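Local coordinates for probable dehydrogenase (Bordetella bronchiseptica, PDB 3MOI), which is probably an NAD(P)-dependent oxidoreductase of the GFO/IDH/MocA family, its substrate not established, at residues His74-Val82 against Pro96-Met107. Numbering follows the deposited sequence.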
ATOM      1  N   HIS A  74      -8.847  21.504  19.849  1.00 34.76           N
ATOM      2  CA  HIS A  74      -7.402  21.577  19.944  1.00 35.79           C
ATOM      3  C   HIS A  74      -6.795  22.922  20.259  1.00 36.43           C
ATOM      4  O   HIS A  74      -5.738  22.990  20.881  1.00 38.85           O
ATOM      5  CB  HIS A  74      -6.752  21.039  18.675  1.00 36.26           C
ATOM      6  CG  HIS A  74      -6.999  21.882  17.472  1.00 36.68           C
ATOM      7  ND1 HIS A  74      -6.246  23.001  17.190  1.00 37.32           N
ATOM      8  CD2 HIS A  74      -7.913  21.771  16.477  1.00 37.62           C
ATOM      9  CE1 HIS A  74      -6.718  23.575  16.096  1.00 38.73           C
ATOM     10  NE2 HIS A  74      -7.722  22.841  15.638  1.00 41.22           N
ATOM     11  N   GLN A  75      -7.425  23.985  19.814  1.00 36.94           N
ATOM     12  CA  GLN A  75      -6.998  25.381  20.076  1.00 37.58           C
ATOM     13  C   GLN A  75      -6.909  25.698  21.566  1.00 35.94           C
ATOM     14  O   GLN A  75      -6.295  26.669  21.971  1.00 34.92           O
ATOM     15  CB  GLN A  75      -8.014  26.379  19.426  1.00 38.63           C
ATOM     16  CG  GLN A  75      -9.360  25.681  18.876  1.00 42.55           C
ATOM     17  CD  GLN A  75     -10.498  26.680  18.758  1.00 50.25           C
ATOM     18  OE1 GLN A  75     -10.314  27.851  19.099  1.00 54.63           O
ATOM     19  NE2 GLN A  75     -11.686  26.234  18.277  1.00 52.08           N
ATOM     20  N   PHE A  76      -7.614  24.918  22.364  1.00 35.31           N
ATOM     21  CA  PHE A  76      -7.610  25.067  23.810  1.00 35.19           C
ATOM     22  C   PHE A  76      -6.671  24.114  24.519  1.00 34.32           C
ATOM     23  O   PHE A  76      -6.514  24.208  25.718  1.00 35.10           O
ATOM     24  CB  PHE A  76      -9.026  24.882  24.351  1.00 35.76           C
ATOM     25  CG  PHE A  76      -9.950  25.976  23.961  1.00 38.12           C
ATOM     26  CD1 PHE A  76      -9.879  27.201  24.593  1.00 42.94           C
ATOM     27  CD2 PHE A  76     -10.854  25.807  22.926  1.00 39.57           C
ATOM     28  CE1 PHE A  76     -10.726  28.252  24.212  1.00 44.58           C
ATOM     29  CE2 PHE A  76     -11.669  26.824  22.518  1.00 39.69           C
ATOM     30  CZ  PHE A  76     -11.626  28.057  23.174  1.00 42.33           C
ATOM     31  N   HIS A  77      -6.028  23.188  23.808  1.00 33.97           N
ATOM     32  CA  HIS A  77      -5.217  22.175  24.495  1.00 32.97           C
ATOM     33  C   HIS A  77      -4.044  22.731  25.266  1.00 32.71           C
ATOM     34  O   HIS A  77      -3.808  22.346  26.394  1.00 34.27           O
ATOM     35  CB  HIS A  77      -4.712  21.158  23.538  1.00 33.05           C
ATOM     36  CG  HIS A  77      -5.761  20.248  23.014  1.00 30.86           C
ATOM     37  ND1 HIS A  77      -5.515  19.363  21.992  1.00 29.32           N
ATOM     38  CD2 HIS A  77      -7.041  20.056  23.376  1.00 32.48           C
ATOM     39  CE1 HIS A  77      -6.611  18.666  21.749  1.00 33.10           C
ATOM     40  NE2 HIS A  77      -7.555  19.076  22.562  1.00 32.36           N
ATOM     41  N   CYS A  78      -3.309  23.633  24.684  1.00 32.41           N
ATOM     42  CA  CYS A  78      -2.164  24.197  25.368  1.00 32.69           C
ATOM     43  C   CYS A  78      -2.507  24.749  26.747  1.00 33.10           C
ATOM     44  O   CYS A  78      -1.899  24.362  27.778  1.00 32.47           O
ATOM     45  CB  CYS A  78      -1.517  25.309  24.529  1.00 32.80           C
ATOM     46  SG  CYS A  78      -0.061  25.993  25.318  1.00 32.73           S
ATOM     47  N   GLU A  79      -3.456  25.666  26.795  1.00 33.41           N
ATOM     48  CA  GLU A  79      -3.748  26.271  28.092  1.00 34.80           C
ATOM     49  C   GLU A  79      -4.414  25.264  29.034  1.00 33.20           C
ATOM     50  O   GLU A  79      -4.236  25.337  30.220  1.00 31.48           O
ATOM     51  CB  GLU A  79      -4.621  27.531  27.958  1.00 36.14           C
ATOM     52  CG  GLU A  79      -6.053  27.234  27.469  1.00 39.62           C
ATOM     53  CD  GLU A  79      -6.816  28.503  27.049  1.00 45.35           C
ATOM     54  OE1 GLU A  79      -7.624  28.968  27.956  1.00 46.31           O
ATOM     55  OE2 GLU A  79      -6.595  29.005  25.854  1.00 39.97           O
ATOM     56  N   HIS A  80      -5.169  24.327  28.489  1.00 32.39           N
ATOM     57  CA  HIS A  80      -5.806  23.330  29.354  1.00 32.81           C
ATOM     58  C   HIS A  80      -4.712  22.446  29.986  1.00 31.57           C
ATOM     59  O   HIS A  80      -4.740  22.127  31.162  1.00 31.19           O
ATOM     60  CB  HIS A  80      -6.861  22.494  28.586  1.00 33.47           C
ATOM     61  CG  HIS A  80      -8.208  23.142  28.446  1.00 33.60           C
ATOM     62  ND1 HIS A  80      -9.180  22.653  27.582  1.00 35.78           N
ATOM     63  CD2 HIS A  80      -8.767  24.206  29.082  1.00 34.15           C
ATOM     64  CE1 HIS A  80     -10.273  23.395  27.692  1.00 37.73           C
ATOM     65  NE2 HIS A  80     -10.050  24.346  28.594  1.00 37.07           N
ATOM     66  N   VAL A  81      -3.687  22.129  29.213  1.00 30.68           N
ATOM     67  CA  VAL A  81      -2.610  21.302  29.718  1.00 29.14           C
ATOM     68  C   VAL A  81      -1.757  22.040  30.730  1.00 30.59           C
ATOM     69  O   VAL A  81      -1.402  21.488  31.795  1.00 31.61           O
ATOM     70  CB  VAL A  81      -1.787  20.732  28.563  1.00 29.00           C
ATOM     71  CG1 VAL A  81      -0.367  20.411  29.017  1.00 23.78           C
ATOM     72  CG2 VAL A  81      -2.535  19.492  27.967  1.00 25.45           C
ATOM     73  N   VAL A  82      -1.418  23.284  30.441  1.00 31.07           N
ATOM     74  CA  VAL A  82      -0.708  24.069  31.424  1.00 31.49           C
ATOM     75  C   VAL A  82      -1.499  24.218  32.697  1.00 32.69           C
ATOM     76  O   VAL A  82      -0.987  24.099  33.793  1.00 33.78           O
ATOM     77  CB  VAL A  82      -0.373  25.441  30.866  1.00 32.41           C
ATOM     78  CG1 VAL A  82       0.145  26.368  31.983  1.00 29.38           C
ATOM     79  CG2 VAL A  82       0.633  25.236  29.693  1.00 30.10           C
ATOM     80  N   PRO A  96      -5.775  16.399  17.834  1.00 42.41           N
ATOM     81  CA  PRO A  96      -4.407  16.860  17.719  1.00 42.51           C
ATOM     82  C   PRO A  96      -3.885  17.374  19.047  1.00 41.62           C
ATOM     83  O   PRO A  96      -4.632  18.004  19.776  1.00 40.84           O
ATOM     84  CB  PRO A  96      -4.509  17.995  16.693  1.00 43.00           C
ATOM     85  CG  PRO A  96      -5.766  17.755  15.942  1.00 42.50           C
ATOM     86  CD  PRO A  96      -6.685  17.141  16.938  1.00 43.28           C
ATOM     87  N   LEU A  97      -2.640  17.061  19.380  1.00 40.79           N
ATOM     88  CA  LEU A  97      -1.991  17.701  20.547  1.00 40.42           C
ATOM     89  C   LEU A  97      -2.137  19.225  20.438  1.00 40.18           C
ATOM     90  O   LEU A  97      -2.753  19.848  21.315  1.00 41.18           O
ATOM     91  CB  LEU A  97      -0.492  17.377  20.593  1.00 40.06           C
ATOM     92  CG  LEU A  97       0.274  17.075  21.881  1.00 40.93           C
ATOM     93  CD1 LEU A  97       1.646  17.737  21.892  1.00 41.18           C
ATOM     94  CD2 LEU A  97      -0.480  17.360  23.164  1.00 43.20           C
ATOM     95  N   THR A  98      -1.541  19.797  19.378  1.00 38.85           N
ATOM     96  CA  THR A  98      -1.561  21.196  19.062  1.00 38.64           C
ATOM     97  C   THR A  98      -1.164  21.242  17.608  1.00 38.69           C
ATOM     98  O   THR A  98      -0.556  20.289  17.109  1.00 37.10           O
ATOM     99  CB  THR A  98      -0.370  21.988  19.573  1.00 39.64           C
ATOM    100  OG1 THR A  98       0.508  21.183  20.384  1.00 44.30           O
ATOM    101  CG2 THR A  98      -0.770  23.235  20.166  1.00 35.57           C
ATOM    102  N   LEU A  99      -1.364  22.416  16.995  1.00 37.84           N
ATOM    103  CA  LEU A  99      -0.896  22.703  15.658  1.00 37.66           C
ATOM    104  C   LEU A  99       0.441  23.443  15.692  1.00 36.36           C
ATOM    105  O   LEU A  99       1.096  23.587  14.660  1.00 35.53           O
ATOM    106  CB  LEU A  99      -1.894  23.605  14.959  1.00 39.03           C
ATOM    107  CG  LEU A  99      -3.069  23.068  14.126  1.00 42.30           C
ATOM    108  CD1 LEU A  99      -3.571  21.712  14.594  1.00 40.72           C
ATOM    109  CD2 LEU A  99      -4.179  24.170  14.052  1.00 43.15           C
ATOM    110  N   SER A 100       0.864  23.863  16.868  1.00 34.67           N
ATOM    111  CA  SER A 100       1.971  24.803  16.987  1.00 34.91           C
ATOM    112  C   SER A 100       3.221  24.249  17.783  1.00 34.87           C
ATOM    113  O   SER A 100       3.132  23.907  18.941  1.00 34.71           O
ATOM    114  CB  SER A 100       1.409  26.054  17.649  1.00 33.32           C
ATOM    115  OG  SER A 100       2.350  26.656  18.484  1.00 34.18           O
ATOM    116  N   ARG A 101       4.386  24.224  17.175  1.00 34.39           N
ATOM    117  CA  ARG A 101       5.547  23.794  17.894  1.00 34.81           C
ATOM    118  C   ARG A 101       5.819  24.547  19.199  1.00 34.49           C
ATOM    119  O   ARG A 101       6.193  23.934  20.209  1.00 34.08           O
ATOM    120  CB  ARG A 101       6.727  23.908  16.982  1.00 36.27           C
ATOM    121  CG  ARG A 101       6.708  22.897  15.767  1.00 41.13           C
ATOM    122  CD  ARG A 101       7.631  23.319  14.656  1.00 51.01           C
ATOM    123  NE  ARG A 101       8.806  22.436  14.596  1.00 60.17           N
ATOM    124  CZ  ARG A 101       9.985  22.615  15.214  1.00 64.08           C
ATOM    125  NH1 ARG A 101      10.200  23.686  15.986  1.00 64.68           N
ATOM    126  NH2 ARG A 101      10.961  21.690  15.055  1.00 64.21           N
ATOM    127  N   ASP A 102       5.641  25.859  19.197  1.00 33.96           N
ATOM    128  CA  ASP A 102       5.819  26.650  20.392  1.00 33.88           C
ATOM    129  C   ASP A 102       4.861  26.200  21.489  1.00 32.76           C
ATOM    130  O   ASP A 102       5.234  26.098  22.680  1.00 31.57           O
ATOM    131  CB  ASP A 102       5.533  28.133  20.117  1.00 34.35           C
ATOM    132  CG  ASP A 102       6.550  28.793  19.208  1.00 39.46           C
ATOM    133  OD1 ASP A 102       7.753  28.414  19.195  1.00 42.65           O
ATOM    134  OD2 ASP A 102       6.140  29.777  18.520  1.00 47.37           O
ATOM    135  N   GLU A 103       3.605  26.018  21.111  1.00 31.75           N
ATOM    136  CA  GLU A 103       2.657  25.459  22.061  1.00 32.57           C
ATOM    137  C   GLU A 103       3.179  24.133  22.631  1.00 32.05           C
ATOM    138  O   GLU A 103       3.251  23.916  23.870  1.00 31.52           O
ATOM    139  CB  GLU A 103       1.266  25.277  21.456  1.00 32.57           C
ATOM    140  CG  GLU A 103       0.538  26.626  21.291  1.00 34.03           C
ATOM    141  CD  GLU A 103      -0.988  26.544  20.989  1.00 34.98           C
ATOM    142  OE1 GLU A 103      -1.596  25.468  21.077  1.00 30.19           O
ATOM    143  OE2 GLU A 103      -1.600  27.610  20.670  1.00 39.08           O
ATOM    144  N   ALA A 104       3.540  23.247  21.731  1.00 31.49           N
ATOM    145  CA  ALA A 104       4.025  21.960  22.162  1.00 31.78           C
ATOM    146  C   ALA A 104       5.190  22.132  23.149  1.00 31.86           C
ATOM    147  O   ALA A 104       5.299  21.392  24.065  1.00 30.28           O
ATOM    148  CB  ALA A 104       4.409  21.168  21.026  1.00 30.82           C
ATOM    149  N   ASP A 105       6.015  23.147  22.985  1.00 33.15           N
ATOM    150  CA  ASP A 105       7.110  23.367  23.917  1.00 34.38           C
ATOM    151  C   ASP A 105       6.569  23.860  25.215  1.00 34.99           C
ATOM    152  O   ASP A 105       7.052  23.445  26.233  1.00 36.06           O
ATOM    153  CB  ASP A 105       8.174  24.360  23.389  1.00 33.61           C
ATOM    154  CG  ASP A 105       9.048  23.743  22.289  1.00 36.48           C
ATOM    155  OD1 ASP A 105       9.024  22.469  22.116  1.00 37.05           O
ATOM    156  OD2 ASP A 105       9.762  24.509  21.602  1.00 36.43           O
ATOM    157  N   ARG A 106       5.573  24.731  25.197  1.00 35.56           N
ATOM    158  CA  ARG A 106       5.027  25.207  26.459  1.00 37.00           C
ATOM    159  C   ARG A 106       4.400  24.080  27.245  1.00 34.33           C
ATOM    160  O   ARG A 106       4.435  24.086  28.493  1.00 33.83           O
ATOM    161  CB  ARG A 106       3.944  26.287  26.281  1.00 39.39           C
ATOM    162  CG  ARG A 106       4.403  27.691  25.808  1.00 45.47           C
ATOM    163  CD  ARG A 106       3.144  28.664  25.929  1.00 52.83           C
ATOM    164  NE  ARG A 106       2.732  28.788  27.353  1.00 57.68           N
ATOM    165  CZ  ARG A 106       1.498  29.020  27.813  1.00 60.71           C
ATOM    166  NH1 ARG A 106       0.423  29.116  27.009  1.00 61.34           N
ATOM    167  NH2 ARG A 106       1.334  29.128  29.120  1.00 61.47           N
ATOM    168  N   MET A 107       3.840  23.123  26.530  1.00 32.35           N
ATOM    169  CA  MET A 107       3.157  21.966  27.156  1.00 31.60           C
ATOM    170  C   MET A 107       4.191  21.031  27.840  1.00 32.06           C
ATOM    171  O   MET A 107       4.045  20.646  29.024  1.00 32.12           O
ATOM    172  CB  MET A 107       2.276  21.241  26.119  1.00 31.45           C
ATOM    173  CG  MET A 107       0.975  22.043  25.653  1.00 29.74           C
ATOM    174  SD  MET A 107       0.096  21.428  24.206  1.00 26.94           S
ATOM    175  CE  MET A 107       0.905  22.365  23.124  1.00 29.76           C
TER
HETATM  176  O   HOH W   1      -3.646  24.396  18.022  1.00 45.63           O
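Helices 77-82 and 101-107 run side by side in the same direction, 8° apart with axes 9.3 Å from each other, Cys78 facing Glu103, while the turn at His74 meets the loop 96-99 that follows a cis peptide before Pro96. Neighbouring parallel helices of this kind are what repeated beta-alpha units of a Rossmann fold produce: strand 90-93 joins the two, next to strand 67-70 in the parallel sheet, whose Ile70 touches the side chains of His77 and Val81. His77 makes a direct polar link. Its ND1 donates to Leu97 O at 2.9 Å, the acceptor lying in the ring plane although the nitrogen stands above the carbonyl plane; a weaker bond to Pro96 O is less certain. CA of His74 sits over the centre of one face of this ring. With chi1 of 67°, CG of His74 is wedged between its own backbone N and carbonyl carbon, which brings the imidazole against Leu99. Leu99 CD1 makes a CH-pi contact over one face, offset toward the rim, 4.2 Å from the His74 centroid, and Leu99 CD2 approaches His74 CE1 at 3.3 Å. A water in the ring plane bridges ND1 of His74 and the backbone N of Leu99, and NE2 bonds to Lys170 O.

Further along, the helices pack directly. Cys78 turns SG anti to its backbone N (chi1 -178°), 3.6 Å from Arg106 NH1, while Cys78 CB lies 4.1 Å from Glu103 CG. SD of Met107 lies 3.8 Å from Cys78 CA; the Met107 and Val81 side chains cross at about a right angle, CG touching CG1. Val82 CG2 rests over one face of the Arg106 guanidinium. Ser100 OG caps the second helix, accepting from Glu103 N at 3.0 Å. Chemistry is thus divided: His77 bonds directly to loop carbonyl oxygen, a water and Leu99's methyls join His74 to the loop, and van der Waals packing, without direct hydrogen bond or salt bridge, joins the helices.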